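Local coordinates for RNA polymerase II subunit A C-terminal domain phosphatase SSU72 (Homo sapiens, PDB 4H3K), which removes phosphate from serine and threonine residues of the C-terminal domain of RNA polymerase II and takes part in transcription termination and pre-mRNA polyadenylation, at residues R27-S32 against D123-I128; F56-H61 against E116-C121; T80-Y85 against R107-K112. The protein carries 1 engineered substitution. All blocks are in the same frame, centred on the assembly; numbering follows the deposited sequence.

Contact 1: residues R27-S32 against D123-I128. Engineered in segment 27-32: S32 (natural residue Cys). With PO4 (phosphate ion), chain F.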
loop_
_atom_site.group_PDB
_atom_site.type_symbol
_atom_site.label_atom_id
_atom_site.label_comp_id
_atom_site.label_asym_id
_atom_site.label_seq_id
_atom_site.Cartn_x
_atom_site.Cartn_y
_atom_site.Cartn_z
ATOM N N ARG B 27 -10.899 1.037 -7.843
ATOM C CA ARG B 27 -11.550 0.495 -6.655
ATOM C C ARG B 27 -11.479 1.533 -5.559
ATOM O O ARG B 27 -10.379 1.849 -5.070
ATOM C CB ARG B 27 -10.862 -0.797 -6.216
ATOM C CG ARG B 27 -10.992 -1.961 -7.238
ATOM C CD ARG B 27 -10.637 -3.271 -6.554
ATOM N NE ARG B 27 -11.152 -3.238 -5.183
ATOM C CZ ARG B 27 -12.340 -3.701 -4.810
ATOM N NH1 ARG B 27 -13.134 -4.280 -5.703
ATOM N NH2 ARG B 27 -12.726 -3.597 -3.549
ATOM N N VAL B 28 -12.636 2.068 -5.175
ATOM C CA VAL B 28 -12.686 3.142 -4.177
ATOM C C VAL B 28 -13.354 2.681 -2.882
ATOM O O VAL B 28 -14.289 1.864 -2.916
ATOM C CB VAL B 28 -13.490 4.323 -4.752
ATOM C CG1 VAL B 28 -13.595 5.511 -3.742
ATOM C CG2 VAL B 28 -12.881 4.760 -6.058
ATOM N N ALA B 29 -12.873 3.205 -1.760
ATOM C CA ALA B 29 -13.556 3.134 -0.470
ATOM C C ALA B 29 -13.839 4.550 -0.037
ATOM O O ALA B 29 -12.982 5.430 -0.194
ATOM C CB ALA B 29 -12.707 2.436 0.580
ATOM N N VAL B 30 -15.061 4.787 0.435
ATOM C CA VAL B 30 -15.394 6.054 1.055
ATOM C C VAL B 30 -15.709 5.806 2.527
ATOM O O VAL B 30 -16.452 4.873 2.860
ATOM C CB VAL B 30 -16.587 6.766 0.370
ATOM C CG1 VAL B 30 -16.750 8.163 1.003
ATOM C CG2 VAL B 30 -16.344 6.929 -1.132
ATOM N N VAL B 31 -15.126 6.643 3.399
ATOM C CA VAL B 31 -15.142 6.408 4.848
ATOM C C VAL B 31 -15.646 7.652 5.602
ATOM O O VAL B 31 -15.155 8.771 5.398
ATOM C CB VAL B 31 -13.725 6.036 5.363
ATOM C CG1 VAL B 31 -13.793 5.479 6.785
ATOM C CG2 VAL B 31 -13.057 5.019 4.434
ATOM N N SER B 32 -16.644 7.467 6.465
ATOM C CA SER B 32 -17.055 8.562 7.328
ATOM C C SER B 32 -16.907 8.087 8.771
ATOM O O SER B 32 -16.097 7.182 9.060
ATOM C CB SER B 32 -18.502 8.997 7.019
ATOM O OG SER B 32 -19.352 7.885 7.212
ATOM N N ASP B 123 -10.079 -5.605 2.708
ATOM C CA ASP B 123 -10.135 -5.440 1.248
ATOM C C ASP B 123 -9.056 -4.481 0.741
ATOM O O ASP B 123 -8.587 -3.646 1.503
ATOM C CB ASP B 123 -11.500 -4.883 0.867
ATOM C CG ASP B 123 -12.147 -5.648 -0.256
ATOM O OD1 ASP B 123 -11.421 -6.057 -1.185
ATOM O OD2 ASP B 123 -13.390 -5.827 -0.196
ATOM N N LEU B 124 -8.666 -4.599 -0.533
ATOM C CA LEU B 124 -7.716 -3.655 -1.140
ATOM C C LEU B 124 -8.406 -2.610 -2.008
ATOM O O LEU B 124 -9.344 -2.929 -2.760
ATOM C CB LEU B 124 -6.643 -4.370 -1.975
ATOM C CG LEU B 124 -5.890 -5.553 -1.341
ATOM C CD1 LEU B 124 -4.839 -6.131 -2.298
ATOM C CD2 LEU B 124 -5.246 -5.126 -0.040
ATOM N N PHE B 125 -7.938 -1.365 -1.897
ATOM C CA PHE B 125 -8.408 -0.269 -2.741
ATOM C C PHE B 125 -7.251 0.446 -3.447
ATOM O O PHE B 125 -6.082 0.329 -3.058
ATOM C CB PHE B 125 -9.201 0.717 -1.873
ATOM C CG PHE B 125 -10.317 0.057 -1.141
ATOM C CD1 PHE B 125 -11.501 -0.252 -1.807
ATOM C CD2 PHE B 125 -10.154 -0.353 0.165
ATOM C CE1 PHE B 125 -12.534 -0.891 -1.152
ATOM C CE2 PHE B 125 -11.188 -1.034 0.831
ATOM C CZ PHE B 125 -12.375 -1.293 0.165
ATOM N N ASP B 126 -7.601 1.163 -4.493
ATOM C CA ASP B 126 -6.687 2.078 -5.157
ATOM C C ASP B 126 -6.709 3.406 -4.423
ATOM O O ASP B 126 -5.686 4.091 -4.320
ATOM C CB ASP B 126 -7.156 2.318 -6.601
ATOM C CG ASP B 126 -7.142 1.028 -7.444
ATOM O OD1 ASP B 126 -6.148 0.296 -7.383
ATOM O OD2 ASP B 126 -8.107 0.780 -8.179
ATOM N N LEU B 127 -7.899 3.782 -3.947
ATOM C CA LEU B 127 -8.129 5.135 -3.435
ATOM C C LEU B 127 -9.110 5.086 -2.296
ATOM O O LEU B 127 -10.166 4.463 -2.417
ATOM C CB LEU B 127 -8.662 6.049 -4.542
ATOM C CG LEU B 127 -9.121 7.449 -4.114
ATOM C CD1 LEU B 127 -7.908 8.246 -3.563
ATOM C CD2 LEU B 127 -9.791 8.186 -5.278
ATOM N N ILE B 128 -8.730 5.696 -1.171
ATOM C CA ILE B 128 -9.616 5.769 -0.012
ATOM C C ILE B 128 -9.907 7.238 0.215
ATOM O O ILE B 128 -8.989 8.021 0.397
ATOM C CB ILE B 128 -8.996 5.125 1.265
ATOM C CG1 ILE B 128 -8.645 3.626 1.020
ATOM C CG2 ILE B 128 -9.931 5.355 2.472
ATOM C CD1 ILE B 128 -7.750 2.943 2.167
HETATM P P PO4 F . -21.555 9.786 8.832
HETATM O O1 PO4 F . -21.668 8.448 8.170
HETATM O O2 PO4 F . -22.796 10.083 9.687
HETATM O O3 PO4 F . -21.440 10.903 7.812
HETATM O O4 PO4 F . -20.348 9.895 9.720
#
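A29 CB sits over the centre of the F125 ring, 3.5 Å from its centroid and 1° off the ring normal, a CH-pi contact. Farther along the same side of the sheet, V31 CG2 meets I128 CG2 at 3.7 Å; V28 and L127 point to the other side. The backbones run parallel, V28 bridging L127 and A29 bridging I128, with A29 N giving a 3.1 Å hydrogen bond to L127 O.

Toward the start of the strand the contact turns polar. R27 N donates an almost straight bond (177°) to the anti side of D126 OD2 at 2.8 Å, somewhat out of the carboxylate plane, while R27 O takes D126 N and, weakly, L127 N. The R27 chain bends at chi3 (38°), which turns NE back to L124 O at 3.0 Å. Its NH2 lies near F125 CE1 and has a long charge pairing with D123 OD1, which is well out of the guanidinium plane; the firmer partner of D123 is R54.

The engineered S32 (natural cysteine) bonds through OG to O1 of the phosphate at 2.6 Å, an ion also held by R38 and backbone nitrogens of S33, S34, Q36 and N37, as in the P-loop of cysteine phosphatases. Strand 27-32 lies between strands 52-57 and 127-130; helix 38-48 covers V30, and helix 133-145 covers V31 and I128.

Contact 2: residues F56-H61 against E116-C121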
loop_
_atom_site.group_PDB
_atom_site.type_symbol
_atom_site.label_atom_id
_atom_site.label_comp_id
_atom_site.label_asym_id
_atom_site.label_seq_id
_atom_site.Cartn_x
_atom_site.Cartn_y
_atom_site.Cartn_z
ATOM N N PHE B 56 -17.365 2.647 4.670
ATOM C CA PHE B 56 -17.018 2.251 6.030
ATOM C C PHE B 56 -17.161 3.434 6.949
ATOM O O PHE B 56 -17.269 4.575 6.492
ATOM C CB PHE B 56 -15.549 1.759 6.111
ATOM C CG PHE B 56 -15.240 0.622 5.189
ATOM C CD1 PHE B 56 -15.519 -0.684 5.575
ATOM C CD2 PHE B 56 -14.681 0.866 3.919
ATOM C CE1 PHE B 56 -15.247 -1.750 4.727
ATOM C CE2 PHE B 56 -14.402 -0.172 3.058
ATOM C CZ PHE B 56 -14.674 -1.500 3.461
ATOM N N GLY B 57 -17.142 3.149 8.249
ATOM C CA GLY B 57 -17.014 4.184 9.274
ATOM C C GLY B 57 -15.814 3.869 10.175
ATOM O O GLY B 57 -15.475 2.714 10.376
ATOM N N THR B 58 -15.164 4.897 10.708
ATOM C CA THR B 58 -14.065 4.682 11.646
ATOM C C THR B 58 -14.436 4.932 13.096
ATOM O O THR B 58 -13.609 4.691 13.981
ATOM C CB THR B 58 -12.882 5.600 11.357
ATOM O OG1 THR B 58 -13.354 6.947 11.287
ATOM C CG2 THR B 58 -12.193 5.186 10.031
ATOM N N GLY B 59 -15.653 5.425 13.347
ATOM C CA GLY B 59 -16.067 5.744 14.711
ATOM C C GLY B 59 -16.108 4.516 15.614
ATOM O O GLY B 59 -16.262 3.371 15.149
ATOM N N THR B 60 -15.981 4.755 16.918
ATOM C CA THR B 60 -16.133 3.711 17.916
ATOM C C THR B 60 -17.550 3.117 17.914
ATOM O O THR B 60 -17.760 1.962 18.289
ATOM C CB THR B 60 -15.787 4.309 19.314
ATOM O OG1 THR B 60 -14.410 4.779 19.271
ATOM C CG2 THR B 60 -15.877 3.269 20.375
ATOM N N HIS B 61 -18.523 3.931 17.512
ATOM C CA HIS B 61 -19.931 3.549 17.517
ATOM C C HIS B 61 -20.662 4.379 16.462
ATOM O O HIS B 61 -20.105 5.322 15.899
ATOM C CB HIS B 61 -20.556 3.807 18.891
ATOM C CG HIS B 61 -20.346 5.206 19.383
ATOM N ND1 HIS B 61 -21.256 6.218 19.159
ATOM C CD2 HIS B 61 -19.312 5.769 20.047
ATOM C CE1 HIS B 61 -20.802 7.340 19.688
ATOM N NE2 HIS B 61 -19.620 7.096 20.224
ATOM N N GLU B 116 -20.432 -0.670 8.289
ATOM C CA GLU B 116 -19.218 -1.463 8.429
ATOM C C GLU B 116 -18.069 -0.629 9.009
ATOM O O GLU B 116 -17.862 0.512 8.583
ATOM C CB GLU B 116 -18.809 -2.056 7.071
ATOM C CG GLU B 116 -19.884 -3.010 6.481
ATOM C CD GLU B 116 -19.626 -3.344 5.031
ATOM O OE1 GLU B 116 -19.183 -4.464 4.770
ATOM O OE2 GLU B 116 -19.842 -2.499 4.147
ATOM N N ARG B 117 -17.353 -1.210 9.973
ATOM C CA ARG B 117 -16.173 -0.602 10.549
ATOM C C ARG B 117 -14.970 -0.808 9.633
ATOM O O ARG B 117 -14.623 -1.960 9.295
ATOM C CB ARG B 117 -15.816 -1.220 11.897
ATOM C CG ARG B 117 -16.846 -1.010 12.985
ATOM C CD ARG B 117 -16.349 -1.417 14.407
ATOM N NE ARG B 117 -14.949 -1.100 14.755
ATOM C CZ ARG B 117 -14.449 0.116 14.995
ATOM N NH1 ARG B 117 -15.205 1.192 14.883
ATOM N NH2 ARG B 117 -13.177 0.247 15.348
ATOM N N PHE B 118 -14.326 0.294 9.265
ATOM C CA PHE B 118 -13.093 0.237 8.467
ATOM C C PHE B 118 -12.013 -0.668 9.095
ATOM O O PHE B 118 -11.347 -1.455 8.413
ATOM C CB PHE B 118 -12.510 1.644 8.317
ATOM C CG PHE B 118 -11.319 1.700 7.411
ATOM C CD1 PHE B 118 -11.484 1.876 6.038
ATOM C CD2 PHE B 118 -10.034 1.602 7.930
ATOM C CE1 PHE B 118 -10.366 1.925 5.191
ATOM C CE2 PHE B 118 -8.923 1.661 7.110
ATOM C CZ PHE B 118 -9.086 1.814 5.728
ATOM N N GLN B 119 -11.830 -0.518 10.397
ATOM C CA GLN B 119 -10.762 -1.236 11.092
ATOM C C GLN B 119 -10.972 -2.756 11.052
ATOM O O GLN B 119 -10.037 -3.507 11.333
ATOM C CB GLN B 119 -10.595 -0.722 12.529
ATOM C CG GLN B 119 -10.181 0.749 12.620
ATOM C CD GLN B 119 -11.338 1.769 12.718
ATOM O OE1 GLN B 119 -11.159 2.811 13.323
ATOM N NE2 GLN B 119 -12.494 1.476 12.127
ATOM N N ASN B 120 -12.176 -3.203 10.676
ATOM C CA ASN B 120 -12.485 -4.652 10.594
ATOM C C ASN B 120 -12.328 -5.266 9.235
ATOM O O ASN B 120 -12.325 -6.490 9.118
ATOM C CB ASN B 120 -13.914 -4.969 11.043
ATOM C CG ASN B 120 -14.146 -4.674 12.491
ATOM O OD1 ASN B 120 -13.219 -4.712 13.315
ATOM N ND2 ASN B 120 -15.393 -4.355 12.822
ATOM N N CYS B 121 -12.240 -4.441 8.203
ATOM C CA CYS B 121 -12.165 -4.976 6.846
ATOM C C CYS B 121 -10.729 -5.149 6.375
ATOM O O CYS B 121 -9.818 -4.484 6.874
ATOM C CB CYS B 121 -12.940 -4.103 5.857
ATOM S SG CYS B 121 -13.229 -4.904 4.256
#
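F56, which loses the most surface here, meets F118 in a T-shaped (edge-to-face) pair where the end of an outer strand of the parallel part of the sheet is bridged by the loop leading to strand 127-130. The edge of F118 faces the F56 ring, with centroids 5.7 Å apart and planes at 90°. F118 has its CG anti to the backbone N (chi1 -175°), which turns the ring edge toward the face of F56. Nearer the backbones, F56 CB and F118 CB pack at 3.8 Å.

Other parts of the loop close round F56. E116 CB approaches CD1 obliquely, and C121 CB reaches F56 CE1 at 3.5 Å. The sulfur of C121 is 4.8 Å from the F56 ring centroid but 67° off the normal, a slanting sulfur-aromatic contact. F56 also touches A29 of strand 27-32 and F125 of the loop before strand 127-130.

Two backbone bonds fix the pairing of G57 with R117 in a single bridge: G57 N donates to E116 O at 2.8 Å, and F118 N donates to G57 O at 2.9 Å, tilted from the carbonyl plane. The carboxylate of E116 is engaged outside the contact, in salt bridges with K112 and R54.

At the outer end the R117 chain bends at chi3 and swings its guanidinium back toward G59; the model brings R117 NH1 implausibly close to G59 O, and that approach is doubtful. T58 OG1 is hydrogen-bonded to Q138 of helix 133-145. The rest of the T58 side chain lies alongside F118, pointing the same way, with T58 CG2 3.9 Å from F118 CB.

Contact 3: residues T80-Y85 against R107-K112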
loop_
_atom_site.group_PDB
_atom_site.type_symbol
_atom_site.label_atom_id
_atom_site.label_comp_id
_atom_site.label_asym_id
_atom_site.label_seq_id
_atom_site.Cartn_x
_atom_site.Cartn_y
_atom_site.Cartn_z
ATOM N N THR B 80 -28.239 -3.533 12.488
ATOM C CA THR B 80 -28.734 -3.391 11.122
ATOM C C THR B 80 -29.405 -2.023 10.887
ATOM O O THR B 80 -29.959 -1.427 11.824
ATOM C CB THR B 80 -29.686 -4.615 10.879
ATOM O OG1 THR B 80 -29.025 -5.569 10.047
ATOM C CG2 THR B 80 -30.986 -4.258 10.284
ATOM N N TYR B 81 -29.311 -1.494 9.667
ATOM C CA TYR B 81 -30.035 -0.260 9.327
ATOM C C TYR B 81 -31.537 -0.414 9.590
ATOM O O TYR B 81 -32.213 0.515 10.058
ATOM C CB TYR B 81 -29.823 0.129 7.865
ATOM C CG TYR B 81 -28.387 0.517 7.499
ATOM C CD1 TYR B 81 -27.784 1.654 8.040
ATOM C CD2 TYR B 81 -27.657 -0.244 6.583
ATOM C CE1 TYR B 81 -26.458 2.028 7.682
ATOM C CE2 TYR B 81 -26.339 0.112 6.215
ATOM C CZ TYR B 81 -25.753 1.244 6.770
ATOM O OH TYR B 81 -24.480 1.582 6.390
ATOM N N ASP B 82 -32.046 -1.591 9.252
ATOM C CA ASP B 82 -33.449 -1.945 9.492
ATOM C C ASP B 82 -33.795 -1.930 10.985
ATOM O O ASP B 82 -34.845 -1.419 11.367
ATOM C CB ASP B 82 -33.740 -3.307 8.869
ATOM C CG ASP B 82 -35.205 -3.599 8.793
ATOM O OD1 ASP B 82 -35.890 -2.929 7.999
ATOM O OD2 ASP B 82 -35.664 -4.476 9.551
ATOM N N GLN B 83 -32.918 -2.461 11.834
ATOM C CA GLN B 83 -33.146 -2.386 13.286
ATOM C C GLN B 83 -33.182 -0.928 13.756
ATOM O O GLN B 83 -34.047 -0.557 14.537
ATOM C CB GLN B 83 -32.132 -3.226 14.080
ATOM C CG GLN B 83 -32.295 -4.718 13.841
ATOM C CD GLN B 83 -31.147 -5.553 14.380
ATOM O OE1 GLN B 83 -29.982 -5.275 14.127
ATOM N NE2 GLN B 83 -31.483 -6.602 15.126
ATOM N N MET B 84 -32.287 -0.092 13.225
ATOM C CA MET B 84 -32.267 1.338 13.562
ATOM C C MET B 84 -33.540 2.033 13.112
ATOM O O MET B 84 -34.095 2.877 13.833
ATOM C CB MET B 84 -31.052 2.050 12.950
ATOM C CG MET B 84 -29.746 1.667 13.571
ATOM S SD MET B 84 -28.372 2.305 12.590
ATOM C CE MET B 84 -27.152 1.049 12.965
ATOM N N TYR B 85 -33.987 1.671 11.916
ATOM C CA TYR B 85 -35.221 2.191 11.345
ATOM C C TYR B 85 -36.387 1.911 12.294
ATOM O O TYR B 85 -37.105 2.833 12.687
ATOM C CB TYR B 85 -35.476 1.557 9.979
ATOM C CG TYR B 85 -36.654 2.136 9.233
ATOM C CD1 TYR B 85 -37.951 1.691 9.482
ATOM C CD2 TYR B 85 -36.467 3.129 8.266
ATOM C CE1 TYR B 85 -39.035 2.223 8.794
ATOM C CE2 TYR B 85 -37.543 3.673 7.582
ATOM C CZ TYR B 85 -38.824 3.211 7.851
ATOM O OH TYR B 85 -39.885 3.746 7.164
ATOM N N ARG B 107 -32.745 4.236 2.524
ATOM C CA ARG B 107 -31.743 4.292 1.431
ATOM C C ARG B 107 -30.561 3.339 1.738
ATOM O O ARG B 107 -30.104 2.567 0.865
ATOM C CB ARG B 107 -31.255 5.743 1.242
ATOM C CG ARG B 107 -30.361 6.037 0.042
ATOM C CD ARG B 107 -28.878 5.611 0.245
ATOM N NE ARG B 107 -28.265 6.121 1.474
ATOM C CZ ARG B 107 -27.976 7.397 1.713
ATOM N NH1 ARG B 107 -28.217 8.331 0.791
ATOM N NH2 ARG B 107 -27.421 7.734 2.868
ATOM N N ASN B 108 -30.089 3.390 2.989
ATOM C CA ASN B 108 -28.921 2.629 3.411
ATOM C C ASN B 108 -29.179 1.138 3.298
ATOM O O ASN B 108 -28.348 0.391 2.778
ATOM C CB ASN B 108 -28.491 3.012 4.852
ATOM C CG ASN B 108 -27.862 4.417 4.935
ATOM O OD1 ASN B 108 -27.610 5.046 3.919
ATOM N ND2 ASN B 108 -27.636 4.912 6.160
ATOM N N LYS B 109 -30.351 0.725 3.771
ATOM C CA LYS B 109 -30.753 -0.674 3.733
ATOM C C LYS B 109 -30.716 -1.244 2.316
ATOM O O LYS B 109 -30.332 -2.396 2.112
ATOM C CB LYS B 109 -32.160 -0.861 4.324
ATOM C CG LYS B 109 -32.352 -2.269 4.890
ATOM C CD LYS B 109 -33.789 -2.751 4.796
ATOM C CE LYS B 109 -33.825 -4.278 4.865
ATOM N NZ LYS B 109 -35.049 -4.817 4.198
ATOM N N ARG B 110 -31.114 -0.428 1.351
ATOM C CA ARG B 110 -31.120 -0.818 -0.054
ATOM C C ARG B 110 -29.727 -0.964 -0.623
ATOM O O ARG B 110 -29.575 -1.486 -1.718
ATOM C CB ARG B 110 -31.902 0.205 -0.869
ATOM C CG ARG B 110 -33.398 0.057 -0.644
ATOM C CD ARG B 110 -34.202 1.248 -1.131
ATOM N NE ARG B 110 -35.484 1.339 -0.412
ATOM C CZ ARG B 110 -36.511 0.495 -0.567
ATOM N NH1 ARG B 110 -36.433 -0.527 -1.412
ATOM N NH2 ARG B 110 -37.627 0.668 0.130
ATOM N N ILE B 111 -28.707 -0.510 0.112
ATOM C CA ILE B 111 -27.330 -0.696 -0.346
ATOM C C ILE B 111 -26.682 -1.939 0.278
ATOM O O ILE B 111 -26.020 -2.730 -0.410
ATOM C CB ILE B 111 -26.462 0.558 -0.080
ATOM C CG1 ILE B 111 -26.912 1.714 -0.991
ATOM C CG2 ILE B 111 -24.963 0.208 -0.268
ATOM C CD1 ILE B 111 -26.350 3.099 -0.589
ATOM N N LYS B 112 -26.861 -2.092 1.588
ATOM C CA LYS B 112 -26.222 -3.159 2.329
ATOM C C LYS B 112 -26.894 -3.264 3.690
ATOM O O LYS B 112 -27.554 -2.328 4.119
ATOM C CB LYS B 112 -24.708 -2.887 2.468
ATOM C CG LYS B 112 -24.370 -1.689 3.335
ATOM C CD LYS B 112 -22.874 -1.366 3.234
ATOM C CE LYS B 112 -22.455 -0.368 4.292
ATOM N NZ LYS B 112 -20.958 -0.084 4.238
#
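This is a helix-to-helix contact at the open end of a helical hairpin, where the first turn of helix 81-98 meets the C-terminal part of helix 101-109 and the loop that follows. One aromatic residue carries most of it. Y81 points its ring into the gap between the helices, and N108 CB lies over the centre of one face, 3.4 Å from the centroid and 7° off the normal, in a CH-pi contact. The ring and the N108 amide are turned 57° apart, with N108 ND2 3.5 Å from Y81 CE1.

K112 frames another part of the same ring. Its carbonyl oxygen lies at the ring edge, in plane, with K112 O 3.2 Å from Y81 CD2, while its side chain runs obliquely past, with K112 CE 3.5 Å from Y81 OH. K112 CG stands between the backbone N and the carbonyl carbon (chi1 67°), and the extended chain beyond it carries NZ to S55 and E116. The hydroxyl of Y81 is hydrogen-bonded to N35 O, and N108 ND2 to Q36 O, which ties both sides of the contact to the loop before helix 38-48, part of which holds the phosphate.

On the outer side D82 and K109 lie side by side, pointing the same way. D82 OD1 rests against K109 CD, whereas K109 NZ stays 4.3 Å from D82 OD1, beyond a salt bridge, so any attraction there is probably modest. The amide of N108 is steadied by its neighbour: R107 grips N108 OD1 side-on, with NE at 2.8 Å and NH2 at 2.9 Å, the oxygen close to the guanidinium plane and both donors tilted from the amide carbonyl plane.

The three contacts show chemistry following position. Contact 1 is the most deeply buried, a parallel strand pairing with an apolar centre and a polar start. Contact 2, partly buried, draws on the same sheet: strands 27-32 and 52-57 are neighbours, S32 N and O probably bond to F56 O and T58 N, and V31 packs on T58. Its second segment is a loop, so one bridge and an aromatic pair replace regular strand pairing. Contact 3 lies farther out, about 21 Å from contact 1 between centres; it joins two helices without a hydrogen bond between the segments, mainly through the Y81 ring. Its segment 107-112 adjoins 116-121 of contact 2 in the sequence.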